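Local structure of haloacid dehalogenase/epoxide hydrolase family (Corynebacterium glutamicum ATCC 13032, 2PR7) at residues 5-10 with 37-42; 61-66 with 84-89; 10-15 with 97-102; 93-98 with 113-118. The protein is uncharacterised but belongs to the haloacid dehalogenase-like hydrolases, and probably hydrolyses a substrate at a metal-dependent, aspartate-rich site. One frame throughout, in Å; residues are numbered along the deposited sequence. Where two conformers were deposited one is given.

Interaction 1: residues 5-10 with 37-42; sequences LIVDYA and TVILSN. With CA (calcium ion), chain C.
Asp-8 OD2 takes two partners at once. It binds the calcium ion at 2.2 Å, and water 1 donates to Asp-8 OD2 at 2.6 Å. That water also accepts from Asn-42 N, so it bridges the two segments. Asp-99 shares the ion. The site lies just beyond the parallel pairing of strands 4-7 and 36-41, which with helix 17-32 form a beta-alpha-beta unit of the Rossmann-like haloacid dehalogenase fold. The position of Asp-8 matches the nucleophilic aspartate of this family.

In the strands, Val-7 N donates a fairly straight bond to Val-38 O at 2.8 Å (163°). Ile-6 CA makes a CH-O contact with Val-38 O at 3.2 Å. Leu-5 O and Val-7 O continue the pairing by accepting from Val-38 N and Leu-40 N.

On one face Ile-6 and Leu-40 lie side by side. Ile-6 CG2, anti to its backbone N, comes 3.6 Å from Leu-40 CB, and helix 77-86 covers both. On the other face Ile-39 sets CG2 against Tyr-9 CB, under helix 50-57. Val-7 CG2 also meets Ile-39 CG1 there, in one of the two conformers of Val-7.

Asp-8 OD1 comes 3.4 Å from Ser-41 CA. Asp-8 OD1 also accepts from Tyr-9 N at 2.6 Å, with the donor 39° above the carboxylate plane.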
loop_
_atom_site.group_PDB
_atom_site.type_symbol
_atom_site.label_atom_id
_atom_site.label_comp_id
_atom_site.label_asym_id
_atom_site.label_seq_id
_atom_site.Cartn_x
_atom_site.Cartn_y
_atom_site.Cartn_z
ATOM N N LEU A 5 3.017 4.555 3.270
ATOM C CA LEU A 5 1.822 3.703 3.081
ATOM C C LEU A 5 2.070 2.763 1.923
ATOM O O LEU A 5 2.188 3.214 0.754
ATOM C CB LEU A 5 0.610 4.586 2.823
ATOM C CG LEU A 5 -0.743 3.921 2.460
ATOM C CD1 LEU A 5 -1.188 2.896 3.524
ATOM C CD2 LEU A 5 -1.802 5.019 2.277
ATOM N N ILE A 6 2.089 1.470 2.263
ATOM C CA ILE A 6 2.372 0.377 1.317
ATOM C C ILE A 6 1.031 -0.384 1.191
ATOM O O ILE A 6 0.473 -0.801 2.198
ATOM C CB ILE A 6 3.489 -0.541 1.773
ATOM C CG1 ILE A 6 4.792 0.236 2.079
ATOM C CG2 ILE A 6 3.678 -1.693 0.735
ATOM C CD1 ILE A 6 5.912 -0.618 2.681
ATOM N N VAL A 7 0.461 -0.461 -0.007
ATOM C CA VAL A 7 -0.846 -1.102 -0.201
ATOM C C VAL A 7 -0.810 -2.146 -1.291
ATOM O O VAL A 7 -0.033 -2.029 -2.221
ATOM C CB VAL A 7 -1.946 -0.094 -0.532
ATOM C CG1 VAL A 7 -1.872 1.153 0.414
ATOM C CG2 VAL A 7 -1.882 0.345 -1.958
ATOM N N ASP A 8 -1.630 -3.178 -1.124
ATOM C CA ASP A 8 -1.772 -4.188 -2.159
ATOM C C ASP A 8 -2.661 -3.627 -3.217
ATOM O O ASP A 8 -3.342 -2.623 -3.011
ATOM C CB ASP A 8 -2.307 -5.524 -1.640
ATOM C CG ASP A 8 -2.009 -6.676 -2.607
ATOM O OD1 ASP A 8 -1.398 -6.469 -3.714
ATOM O OD2 ASP A 8 -2.332 -7.769 -2.277
ATOM N N TYR A 9 -2.628 -4.228 -4.403
ATOM C CA TYR A 9 -3.553 -3.864 -5.446
ATOM C C TYR A 9 -4.770 -4.818 -5.423
ATOM O O TYR A 9 -5.886 -4.407 -5.061
ATOM C CB TYR A 9 -2.845 -3.896 -6.824
ATOM C CG TYR A 9 -3.747 -3.492 -7.904
ATOM C CD1 TYR A 9 -4.027 -2.158 -8.114
ATOM C CD2 TYR A 9 -4.385 -4.451 -8.695
ATOM C CE1 TYR A 9 -4.881 -1.773 -9.103
ATOM C CE2 TYR A 9 -5.259 -4.079 -9.691
ATOM C CZ TYR A 9 -5.502 -2.738 -9.895
ATOM O OH TYR A 9 -6.351 -2.350 -10.906
ATOM N N ALA A 10 -4.585 -6.111 -5.781
ATOM C CA ALA A 10 -5.703 -7.015 -5.925
ATOM C C ALA A 10 -6.346 -7.245 -4.570
ATOM O O ALA A 10 -5.665 -7.563 -3.616
ATOM C CB ALA A 10 -5.217 -8.367 -6.526
ATOM N N THR A 37 3.801 6.709 -0.892
ATOM C CA THR A 37 2.850 5.659 -1.219
ATOM C C THR A 37 3.426 4.690 -2.219
ATOM O O THR A 37 3.981 5.082 -3.241
ATOM C CB THR A 37 1.530 6.238 -1.760
ATOM O OG1 THR A 37 1.767 7.142 -2.861
ATOM C CG2 THR A 37 0.840 6.989 -0.655
ATOM N N VAL A 38 3.315 3.398 -1.893
ATOM C CA VAL A 38 3.790 2.319 -2.755
ATOM C C VAL A 38 2.721 1.249 -2.868
ATOM O O VAL A 38 2.108 0.876 -1.865
ATOM C CB VAL A 38 5.065 1.646 -2.205
ATOM C CG1 VAL A 38 5.577 0.599 -3.200
ATOM C CG2 VAL A 38 6.101 2.631 -1.970
ATOM N N ILE A 39 2.486 0.757 -4.078
ATOM C CA ILE A 39 1.702 -0.448 -4.283
ATOM C C ILE A 39 2.716 -1.572 -4.331
ATOM O O ILE A 39 3.666 -1.526 -5.125
ATOM C CB ILE A 39 0.881 -0.424 -5.594
ATOM C CG1 ILE A 39 -0.216 0.642 -5.507
ATOM C CG2 ILE A 39 0.303 -1.805 -5.885
ATOM C CD1 ILE A 39 -1.026 0.862 -6.751
ATOM N N LEU A 40 2.532 -2.544 -3.444
ATOM C CA LEU A 40 3.392 -3.742 -3.385
ATOM C C LEU A 40 2.469 -4.899 -3.641
ATOM O O LEU A 40 1.626 -5.254 -2.797
ATOM C CB LEU A 40 4.115 -3.929 -2.061
ATOM C CG LEU A 40 5.048 -5.134 -1.890
ATOM C CD1 LEU A 40 6.238 -5.043 -2.867
ATOM C CD2 LEU A 40 5.504 -5.238 -0.461
ATOM N N SER A 41 2.613 -5.496 -4.820
ATOM C CA SER A 41 1.688 -6.513 -5.252
ATOM C C SER A 41 2.395 -7.822 -5.620
ATOM O O SER A 41 3.408 -7.794 -6.342
ATOM C CB SER A 41 0.956 -5.973 -6.476
ATOM O OG SER A 41 0.127 -6.933 -7.104
ATOM N N ASN A 42 1.818 -8.954 -5.208
ATOM C CA ASN A 42 2.289 -10.251 -5.651
ATOM C C ASN A 42 1.550 -10.492 -6.969
ATOM O O ASN A 42 0.380 -10.846 -6.948
ATOM C CB ASN A 42 1.957 -11.361 -4.659
ATOM C CG ASN A 42 2.951 -11.432 -3.484
ATOM O OD1 ASN A 42 3.885 -10.644 -3.389
ATOM N ND2 ASN A 42 2.747 -12.402 -2.582
HETATM CA CA CA C . -4.200 -8.959 -2.252
HETATM O O HOH W 1 -0.498 -9.192 -3.460
HETATM O O HOH W 2 -3.590 -10.800 -3.737
HETATM O O HOH W 3 -5.793 -10.953 -3.170
HETATM O O HOH W 4 -2.977 -10.138 -0.510
#

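Interaction 2: residues 61-66 with 84-89; sequences VDKVLL and ADAIDL
Ala-86 CB fits between Lys-63 and Leu-65 and forms the closely packed part of this contact. It touches Lys-63 CG at 4.1 Å and Leu-65 CD1 at 4.2 Å. The contact sets strand 63-66, at one border of the parallel sheet, against the end of helix 77-86, which closes in a Schellman motif. The joined area is small, and the apolar part lies next to the sheet. There Leu-65 also rests on Leu-40, and Ile-87 on Val-38. Ile-87 CG2 adds a contact with Asp-62 CB at 4.2 Å. The carboxylate of Asp-62 is engaged by the sheet, since Asp-62 OD2 accepts from Thr-37 N.

The outer part is looser. Lys-63 CG lies anti to its carbonyl carbon (chi1 -57°), beside the helix end, and the chain then bends at chi2 and again at chi4. Its last two atoms come near Ala-86 O, with Lys-63 CE 3.5 Å from that oxygen. Lys-63 NZ makes a weak hydrogen bond to Ala-86 O at 3.4 Å. The nearby charge of Asp-88 is not in contact: Asp-88 OD2 stays 6.4 Å from Lys-63 NZ.

Asp-88 takes the positive phi of the Schellman turn, and its N bonds to Asp-85 O. Leu-89 N closes the turn on Ala-84 O at 3.1 Å. Ile-87 N also donates to Ala-84 O, from the opposite face of that carbonyl plane.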
loop_
_atom_site.group_PDB
_atom_site.type_symbol
_atom_site.label_atom_id
_atom_site.label_comp_id
_atom_site.label_asym_id
_atom_site.label_seq_id
_atom_site.Cartn_x
_atom_site.Cartn_y
_atom_site.Cartn_z
ATOM N N VAL A 61 -0.081 6.937 -6.937
ATOM C CA VAL A 61 0.898 6.527 -5.954
ATOM C C VAL A 61 2.283 6.924 -6.453
ATOM O O VAL A 61 2.490 7.165 -7.669
ATOM C CB VAL A 61 0.785 4.995 -5.668
ATOM C CG1 VAL A 61 -0.627 4.688 -5.188
ATOM C CG2 VAL A 61 1.082 4.177 -6.913
ATOM N N ASP A 62 3.239 6.915 -5.524
ATOM C CA ASP A 62 4.635 7.234 -5.829
ATOM C C ASP A 62 5.312 6.119 -6.613
ATOM O O ASP A 62 6.076 6.395 -7.553
ATOM C CB ASP A 62 5.444 7.508 -4.570
ATOM C CG ASP A 62 5.024 8.786 -3.901
ATOM O OD1 ASP A 62 4.964 9.833 -4.584
ATOM O OD2 ASP A 62 4.747 8.748 -2.697
ATOM N N LYS A 63 5.036 4.862 -6.233
ATOM C CA LYS A 63 5.708 3.749 -6.858
ATOM C C LYS A 63 4.824 2.503 -6.910
ATOM O O LYS A 63 4.057 2.266 -6.006
ATOM C CB LYS A 63 6.942 3.407 -6.064
ATOM C CG LYS A 63 7.957 4.523 -5.870
ATOM C CD LYS A 63 8.800 4.740 -7.089
ATOM C CE LYS A 63 9.923 5.718 -6.775
ATOM N NZ LYS A 63 9.425 6.861 -5.959
ATOM N N VAL A 64 5.046 1.674 -7.925
ATOM C CA VAL A 64 4.426 0.376 -8.044
ATOM C C VAL A 64 5.542 -0.673 -8.118
ATOM O O VAL A 64 6.448 -0.583 -8.975
ATOM C CB VAL A 64 3.532 0.327 -9.319
ATOM C CG1 VAL A 64 3.152 -1.111 -9.678
ATOM C CG2 VAL A 64 2.259 1.189 -9.155
ATOM N N LEU A 65 5.461 -1.660 -7.237
ATOM C CA LEU A 65 6.400 -2.784 -7.188
ATOM C C LEU A 65 5.630 -4.096 -7.357
ATOM O O LEU A 65 4.647 -4.336 -6.645
ATOM C CB LEU A 65 7.188 -2.848 -5.855
ATOM C CG LEU A 65 8.201 -1.739 -5.601
ATOM C CD1 LEU A 65 8.929 -2.016 -4.263
ATOM C CD2 LEU A 65 9.167 -1.615 -6.739
ATOM N N LEU A 66 6.072 -4.962 -8.283
ATOM C CA LEU A 66 5.379 -6.204 -8.595
ATOM C C LEU A 66 6.345 -7.350 -8.371
ATOM O O LEU A 66 7.479 -7.342 -8.906
ATOM C CB LEU A 66 4.951 -6.187 -10.058
ATOM C CG LEU A 66 4.048 -4.981 -10.388
ATOM C CD1 LEU A 66 3.879 -4.597 -11.873
ATOM C CD2 LEU A 66 2.650 -5.161 -9.730
ATOM N N ALA A 84 9.829 -0.149 1.157
ATOM C CA ALA A 84 10.302 0.911 2.029
ATOM C C ALA A 84 11.422 1.685 1.316
ATOM O O ALA A 84 11.403 2.938 1.233
ATOM C CB ALA A 84 10.766 0.333 3.369
ATOM N N ASP A 85 12.406 0.945 0.794
ATOM C CA ASP A 85 13.505 1.554 0.020
ATOM C C ASP A 85 12.993 2.453 -1.115
ATOM O O ASP A 85 13.543 3.540 -1.337
ATOM C CB ASP A 85 14.448 0.473 -0.563
ATOM C CG ASP A 85 15.277 -0.258 0.509
ATOM O OD1 ASP A 85 15.294 0.144 1.688
ATOM O OD2 ASP A 85 15.922 -1.262 0.161
ATOM N N ALA A 86 11.924 2.021 -1.802
ATOM C CA ALA A 86 11.378 2.750 -2.978
ATOM C C ALA A 86 10.918 4.176 -2.649
ATOM O O ALA A 86 10.881 5.045 -3.522
ATOM C CB ALA A 86 10.191 1.953 -3.611
ATOM N N ILE A 87 10.515 4.399 -1.391
ATOM C CA ILE A 87 10.064 5.713 -0.938
ATOM C C ILE A 87 11.017 6.286 0.114
ATOM O O ILE A 87 10.661 7.228 0.845
ATOM C CB ILE A 87 8.579 5.698 -0.467
ATOM C CG1 ILE A 87 8.364 4.679 0.657
ATOM C CG2 ILE A 87 7.691 5.405 -1.649
ATOM C CD1 ILE A 87 6.956 4.752 1.295
ATOM N N ASP A 88 12.230 5.701 0.158
ATOM C CA ASP A 88 13.355 6.184 0.959
ATOM C C ASP A 88 13.067 6.239 2.462
ATOM O O ASP A 88 13.473 7.192 3.096
ATOM C CB ASP A 88 13.860 7.573 0.470
ATOM C CG ASP A 88 14.362 7.549 -0.970
ATOM O OD1 ASP A 88 15.121 6.625 -1.361
ATOM O OD2 ASP A 88 13.954 8.427 -1.738
ATOM N N LEU A 89 12.400 5.215 3.017
ATOM C CA LEU A 89 12.059 5.161 4.437
ATOM C C LEU A 89 12.557 3.860 5.024
ATOM O O LEU A 89 12.682 2.882 4.288
ATOM C CB LEU A 89 10.536 5.195 4.613
ATOM C CG LEU A 89 9.830 6.530 4.390
ATOM C CD1 LEU A 89 8.293 6.318 4.433
ATOM C CD2 LEU A 89 10.277 7.570 5.466
#

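Interaction 3: residues 10-15 with 97-102; sequences AGVLDG and VDDSIL. With CA (calcium ion), chain C; EDO (1,2-ethanediol), chain D.
Asp-99 holds CG between its backbone N and carbonyl carbon (chi1 66°), the crowded position, and this places CG on the side of Ala-10. Val-12 has CG1 anti to its N (chi1 176°), which leaves CG2 facing Asp-99 N at 3.9 Å. CG1 of Val-12 reaches Val-97 CG1 at 4.4 Å, and Trp-23 and Tyr-117 also touch Val-12.

The calcium ion joins the two segments. Asp-99 OD1 and Ala-10 O each bind it at 2.4 Å, and Asp-8 adds the third protein ligand. Waters 2, 3 and 4 complete the ligands found. Water 3 also donates to Asp-99 OD2 at 3.1 Å, so both carboxylate oxygens serve the metal, one directly and one through water. Gly-11 CA lies against Asp-99 OD2, and its positive phi of 85° carries the chain round this corner. Gly-11 N donates to Asp-14 OD1 at 2.8 Å, which closes the loop on itself.

Asp-98 stands in a second shell. Water 4 donates to Asp-98 OD1 at 2.6 Å. The anti lone pair of the same oxygen takes Ser-100 N at 2.9 Å, forming an Asx turn. Asp-98 OD2 forms a salt bridge with Lys-74.

In the conformer given, Ser-100 OG caps Asn-103 N of helix 101-110. The loop after the first strand and the acidic pair Asp-98 and Asp-99 at the end of the fourth are consistent with the first and fourth motifs of the haloacid dehalogenase metal site.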
loop_
_atom_site.group_PDB
_atom_site.type_symbol
_atom_site.label_atom_id
_atom_site.label_comp_id
_atom_site.label_asym_id
_atom_site.label_seq_id
_atom_site.Cartn_x
_atom_site.Cartn_y
_atom_site.Cartn_z
ATOM N N ALA A 10 -4.585 -6.111 -5.781
ATOM C CA ALA A 10 -5.703 -7.015 -5.925
ATOM C C ALA A 10 -6.346 -7.245 -4.570
ATOM O O ALA A 10 -5.665 -7.563 -3.616
ATOM C CB ALA A 10 -5.217 -8.367 -6.526
ATOM N N GLY A 11 -7.650 -7.077 -4.489
ATOM C CA GLY A 11 -8.303 -7.223 -3.205
ATOM C C GLY A 11 -8.318 -6.000 -2.307
ATOM O O GLY A 11 -8.944 -6.019 -1.218
ATOM N N VAL A 12 -7.656 -4.927 -2.742
ATOM C CA VAL A 12 -7.632 -3.711 -1.963
ATOM C C VAL A 12 -8.056 -2.535 -2.827
ATOM O O VAL A 12 -8.996 -1.811 -2.470
ATOM C CB VAL A 12 -6.234 -3.484 -1.331
ATOM C CG1 VAL A 12 -6.215 -2.129 -0.598
ATOM C CG2 VAL A 12 -5.800 -4.682 -0.394
ATOM N N LEU A 13 -7.391 -2.332 -3.972
ATOM C CA LEU A 13 -7.571 -1.137 -4.811
ATOM C C LEU A 13 -8.386 -1.423 -6.045
ATOM O O LEU A 13 -8.628 -0.536 -6.878
ATOM C CB LEU A 13 -6.185 -0.569 -5.238
ATOM C CG LEU A 13 -5.274 -0.085 -4.096
ATOM C CD1 LEU A 13 -3.859 0.314 -4.634
ATOM C CD2 LEU A 13 -5.934 1.089 -3.305
ATOM N N ASP A 14 -8.816 -2.671 -6.242
ATOM C CA ASP A 14 -9.536 -3.023 -7.454
ATOM C C ASP A 14 -10.994 -3.445 -7.253
ATOM O O ASP A 14 -11.524 -4.231 -8.041
ATOM C CB ASP A 14 -8.796 -4.118 -8.186
ATOM C CG ASP A 14 -8.757 -5.383 -7.429
ATOM O OD1 ASP A 14 -9.050 -5.448 -6.209
ATOM O OD2 ASP A 14 -8.441 -6.413 -8.092
ATOM N N GLY A 15 -11.627 -2.903 -6.213
ATOM C CA GLY A 15 -12.996 -3.208 -5.847
ATOM C C GLY A 15 -14.025 -2.448 -6.639
ATOM O O GLY A 15 -13.823 -2.075 -7.788
ATOM N N VAL A 97 -1.036 -2.123 4.149
ATOM C CA VAL A 97 -2.409 -2.470 4.102
ATOM C C VAL A 97 -2.572 -3.629 3.103
ATOM O O VAL A 97 -2.260 -3.492 1.932
ATOM C CB VAL A 97 -3.273 -1.246 3.683
ATOM C CG1 VAL A 97 -4.802 -1.638 3.498
ATOM C CG2 VAL A 97 -3.066 -0.020 4.610
ATOM N N ASP A 98 -3.131 -4.742 3.545
ATOM C CA ASP A 98 -3.179 -5.928 2.698
ATOM C C ASP A 98 -4.350 -6.794 3.145
ATOM O O ASP A 98 -4.660 -6.890 4.355
ATOM C CB ASP A 98 -1.853 -6.693 2.848
ATOM C CG ASP A 98 -1.548 -7.677 1.700
ATOM O OD1 ASP A 98 -2.296 -8.651 1.506
ATOM O OD2 ASP A 98 -0.493 -7.522 1.069
ATOM N N ASP A 99 -4.977 -7.458 2.183
ATOM C CA ASP A 99 -6.119 -8.330 2.474
ATOM C C ASP A 99 -5.699 -9.763 2.880
ATOM O O ASP A 99 -6.548 -10.591 3.161
ATOM C CB ASP A 99 -7.112 -8.381 1.305
ATOM C CG ASP A 99 -6.528 -9.023 0.078
ATOM O OD1 ASP A 99 -5.380 -8.717 -0.208
ATOM O OD2 ASP A 99 -7.186 -9.844 -0.573
ATOM N N SER A 100 -4.398 -10.032 2.913
ATOM C CA SER A 100 -3.861 -11.314 3.348
ATOM C C SER A 100 -3.299 -11.205 4.753
ATOM O O SER A 100 -2.318 -10.472 4.983
ATOM C CB SER A 100 -2.756 -11.811 2.440
ATOM O OG SER A 100 -2.035 -12.837 3.077
ATOM N N ILE A 101 -3.889 -11.965 5.678
ATOM C CA ILE A 101 -3.425 -11.925 7.059
ATOM C C ILE A 101 -1.964 -12.359 7.168
ATOM O O ILE A 101 -1.217 -11.761 7.947
ATOM C CB ILE A 101 -4.339 -12.705 8.030
ATOM C CG1 ILE A 101 -3.975 -12.345 9.481
ATOM C CG2 ILE A 101 -4.260 -14.194 7.749
ATOM C CD1 ILE A 101 -4.071 -10.835 9.800
ATOM N N LEU A 102 -1.548 -13.340 6.382
ATOM C CA LEU A 102 -0.183 -13.761 6.334
ATOM C C LEU A 102 0.777 -12.636 5.898
ATOM O O LEU A 102 1.907 -12.532 6.455
ATOM C CB LEU A 102 -0.072 -14.984 5.408
ATOM C CG LEU A 102 -0.708 -16.246 6.043
ATOM C CD1 LEU A 102 -0.516 -17.450 5.135
ATOM C CD2 LEU A 102 -0.112 -16.522 7.429
HETATM CA CA CA C . -4.200 -8.959 -2.252
HETATM C C1 EDO D . -7.387 2.861 -8.029
HETATM O O1 EDO D . -8.589 3.205 -8.725
HETATM C C2 EDO D . -7.662 3.218 -6.590
HETATM O O2 EDO D . -8.455 2.160 -6.034
HETATM O O HOH W 4 -2.977 -10.138 -0.510
HETATM O O HOH W 3 -5.793 -10.953 -3.170
HETATM O O HOH W 2 -3.590 -10.800 -3.737
#

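Interaction 4: residues 93-98 with 113-118; sequences DCVLVD and VGVYYQ
Val-95 meets Val-113 and Val-115 of the next strand with each of its side-chain atoms. Val-95 CB lies 4.0 Å from Val-113 O. CG1, anti to the backbone N (chi1 -175°), comes 3.6 Å from Val-113 O and 3.7 Å from Val-115 CG2. CG2 faces Val-113 CB at 4.3 Å. Val-97, on the same face, lies side by side with Val-115. Val-97 CG2 is 4.0 Å from Val-115 CB, and Val-97 CG1 is 3.9 Å from Tyr-117 CD1, where the two side chains cross obliquely.

Five backbone bonds join the strands in parallel. The last differs from the rest. Tyr-117 N points straight at Asp-98 O (171°), yet it sits 51° above that carbonyl plane, as the chain leaves the strand.

Strand 113-116 is the border of the sheet, and with strand 94-98 and helix 101-110 it forms a beta-alpha-beta unit. Helix 120-131 covers the valine face through Ile-127 and Phe-131. On the other face Leu-96 packs on Ala-107 of helix 101-110. Within the sheet, strand 4-7 lies on the other side of strand 94-98 from strand 113-116.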
loop_
_atom_site.group_PDB
_atom_site.type_symbol
_atom_site.label_atom_id
_atom_site.label_comp_id
_atom_site.label_asym_id
_atom_site.label_seq_id
_atom_site.Cartn_x
_atom_site.Cartn_y
_atom_site.Cartn_z
ATOM N N ASP A 93 8.899 2.837 9.611
ATOM C CA ASP A 93 8.102 4.032 9.392
ATOM C C ASP A 93 6.944 3.802 8.428
ATOM O O ASP A 93 6.239 4.724 8.024
ATOM C CB ASP A 93 8.998 5.198 8.910
ATOM C CG ASP A 93 9.911 5.687 9.996
ATOM O OD1 ASP A 93 9.578 5.466 11.189
ATOM O OD2 ASP A 93 10.973 6.256 9.670
ATOM N N CYS A 94 6.746 2.558 8.040
ATOM C CA CYS A 94 5.720 2.231 7.040
ATOM C C CYS A 94 4.602 1.419 7.629
ATOM O O CYS A 94 4.838 0.548 8.508
ATOM C CB CYS A 94 6.309 1.474 5.867
ATOM S SG CYS A 94 7.617 2.323 4.942
ATOM N N VAL A 95 3.425 1.653 7.048
ATOM C CA VAL A 95 2.202 0.900 7.245
ATOM C C VAL A 95 1.955 0.011 6.016
ATOM O O VAL A 95 1.954 0.524 4.885
ATOM C CB VAL A 95 0.973 1.817 7.388
ATOM C CG1 VAL A 95 -0.253 0.943 7.713
ATOM C CG2 VAL A 95 1.171 2.873 8.531
ATOM N N LEU A 96 1.626 -1.258 6.207
ATOM C CA LEU A 96 1.202 -2.117 5.117
ATOM C C LEU A 96 -0.307 -2.332 5.230
ATOM O O LEU A 96 -0.772 -2.757 6.311
ATOM C CB LEU A 96 1.872 -3.490 5.180
ATOM C CG LEU A 96 1.289 -4.498 4.156
ATOM C CD1 LEU A 96 1.862 -4.131 2.734
ATOM C CD2 LEU A 96 1.554 -5.969 4.491
ATOM N N VAL A 97 -1.036 -2.123 4.149
ATOM C CA VAL A 97 -2.409 -2.470 4.102
ATOM C C VAL A 97 -2.572 -3.629 3.103
ATOM O O VAL A 97 -2.260 -3.492 1.932
ATOM C CB VAL A 97 -3.273 -1.246 3.683
ATOM C CG1 VAL A 97 -4.802 -1.638 3.498
ATOM C CG2 VAL A 97 -3.066 -0.020 4.610
ATOM N N ASP A 98 -3.131 -4.742 3.545
ATOM C CA ASP A 98 -3.179 -5.928 2.698
ATOM C C ASP A 98 -4.350 -6.794 3.145
ATOM O O ASP A 98 -4.660 -6.890 4.355
ATOM C CB ASP A 98 -1.853 -6.693 2.848
ATOM C CG ASP A 98 -1.548 -7.677 1.700
ATOM O OD1 ASP A 98 -2.296 -8.651 1.506
ATOM O OD2 ASP A 98 -0.493 -7.522 1.069
ATOM N N VAL A 113 4.075 -1.366 10.653
ATOM C CA VAL A 113 2.708 -1.353 11.195
ATOM C C VAL A 113 1.770 -2.028 10.193
ATOM O O VAL A 113 1.766 -1.698 9.028
ATOM C CB VAL A 113 2.214 0.064 11.571
ATOM C CG1 VAL A 113 0.756 0.007 11.947
ATOM C CG2 VAL A 113 3.057 0.624 12.729
ATOM N N GLY A 114 0.958 -2.971 10.659
ATOM C CA GLY A 114 0.092 -3.748 9.787
ATOM C C GLY A 114 -1.366 -3.339 9.889
ATOM O O GLY A 114 -1.875 -3.136 11.002
ATOM N N VAL A 115 -2.055 -3.298 8.753
ATOM C CA VAL A 115 -3.498 -3.099 8.730
ATOM C C VAL A 115 -4.100 -4.152 7.843
ATOM O O VAL A 115 -3.793 -4.218 6.626
ATOM C CB VAL A 115 -3.859 -1.726 8.189
ATOM C CG1 VAL A 115 -5.426 -1.582 8.014
ATOM C CG2 VAL A 115 -3.294 -0.620 9.108
ATOM N N TYR A 116 -4.951 -5.008 8.437
ATOM C CA TYR A 116 -5.665 -6.039 7.688
ATOM C C TYR A 116 -6.886 -5.458 6.992
ATOM O O TYR A 116 -7.753 -4.888 7.618
ATOM C CB TYR A 116 -6.076 -7.145 8.630
ATOM C CG TYR A 116 -6.851 -8.275 8.025
ATOM C CD1 TYR A 116 -6.386 -8.942 6.909
ATOM C CD2 TYR A 116 -8.057 -8.687 8.568
ATOM C CE1 TYR A 116 -7.070 -9.991 6.369
ATOM C CE2 TYR A 116 -8.750 -9.767 8.028
ATOM C CZ TYR A 116 -8.240 -10.432 6.934
ATOM O OH TYR A 116 -8.904 -11.524 6.365
ATOM N N TYR A 117 -6.951 -5.612 5.669
ATOM C CA TYR A 117 -8.023 -5.066 4.845
ATOM C C TYR A 117 -9.031 -6.132 4.553
ATOM O O TYR A 117 -8.789 -7.066 3.755
ATOM C CB TYR A 117 -7.472 -4.567 3.525
ATOM C CG TYR A 117 -8.452 -3.776 2.694
ATOM C CD1 TYR A 117 -8.588 -2.406 2.885
ATOM C CD2 TYR A 117 -9.189 -4.350 1.720
ATOM C CE1 TYR A 117 -9.435 -1.682 2.131
ATOM C CE2 TYR A 117 -10.041 -3.615 0.969
ATOM C CZ TYR A 117 -10.149 -2.273 1.196
ATOM O OH TYR A 117 -10.997 -1.484 0.436
ATOM N N GLN A 118 -10.126 -6.080 5.272
ATOM C CA GLN A 118 -11.262 -6.938 4.942
ATOM C C GLN A 118 -12.433 -6.100 4.420
ATOM O O GLN A 118 -13.166 -6.535 3.548
ATOM C CB GLN A 118 -11.620 -7.781 6.171
ATOM C CG GLN A 118 -12.751 -8.765 5.974
ATOM C CD GLN A 118 -12.845 -9.759 7.159
ATOM O OE1 GLN A 118 -13.125 -9.335 8.267
ATOM N NE2 GLN A 118 -12.680 -11.085 6.900
#

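Overall arrangement
From the N terminus, strand 4-7 runs into the metal loop. Interaction 1 closes the first loop, bringing 37-42 back beside 5-10 after helix 17-32. Interaction 2 follows in series and ties the border strand 63-66 to the end of helix 77-86. Interaction 3 spans much further, from 10-15 to 97-102. It encloses interaction 2 and crosses interaction 1, with which it shares Ala-10 and the calcium ion. Interaction 4 closes the loop through helix 101-110, bringing strand 113-116 beside strand 94-98, which interaction 3 also uses. Interactions 1 and 4 meet where Ile-6 bonds to Val-95 and Val-97. Interactions 2 and 3 stay about 17 Å apart between centres.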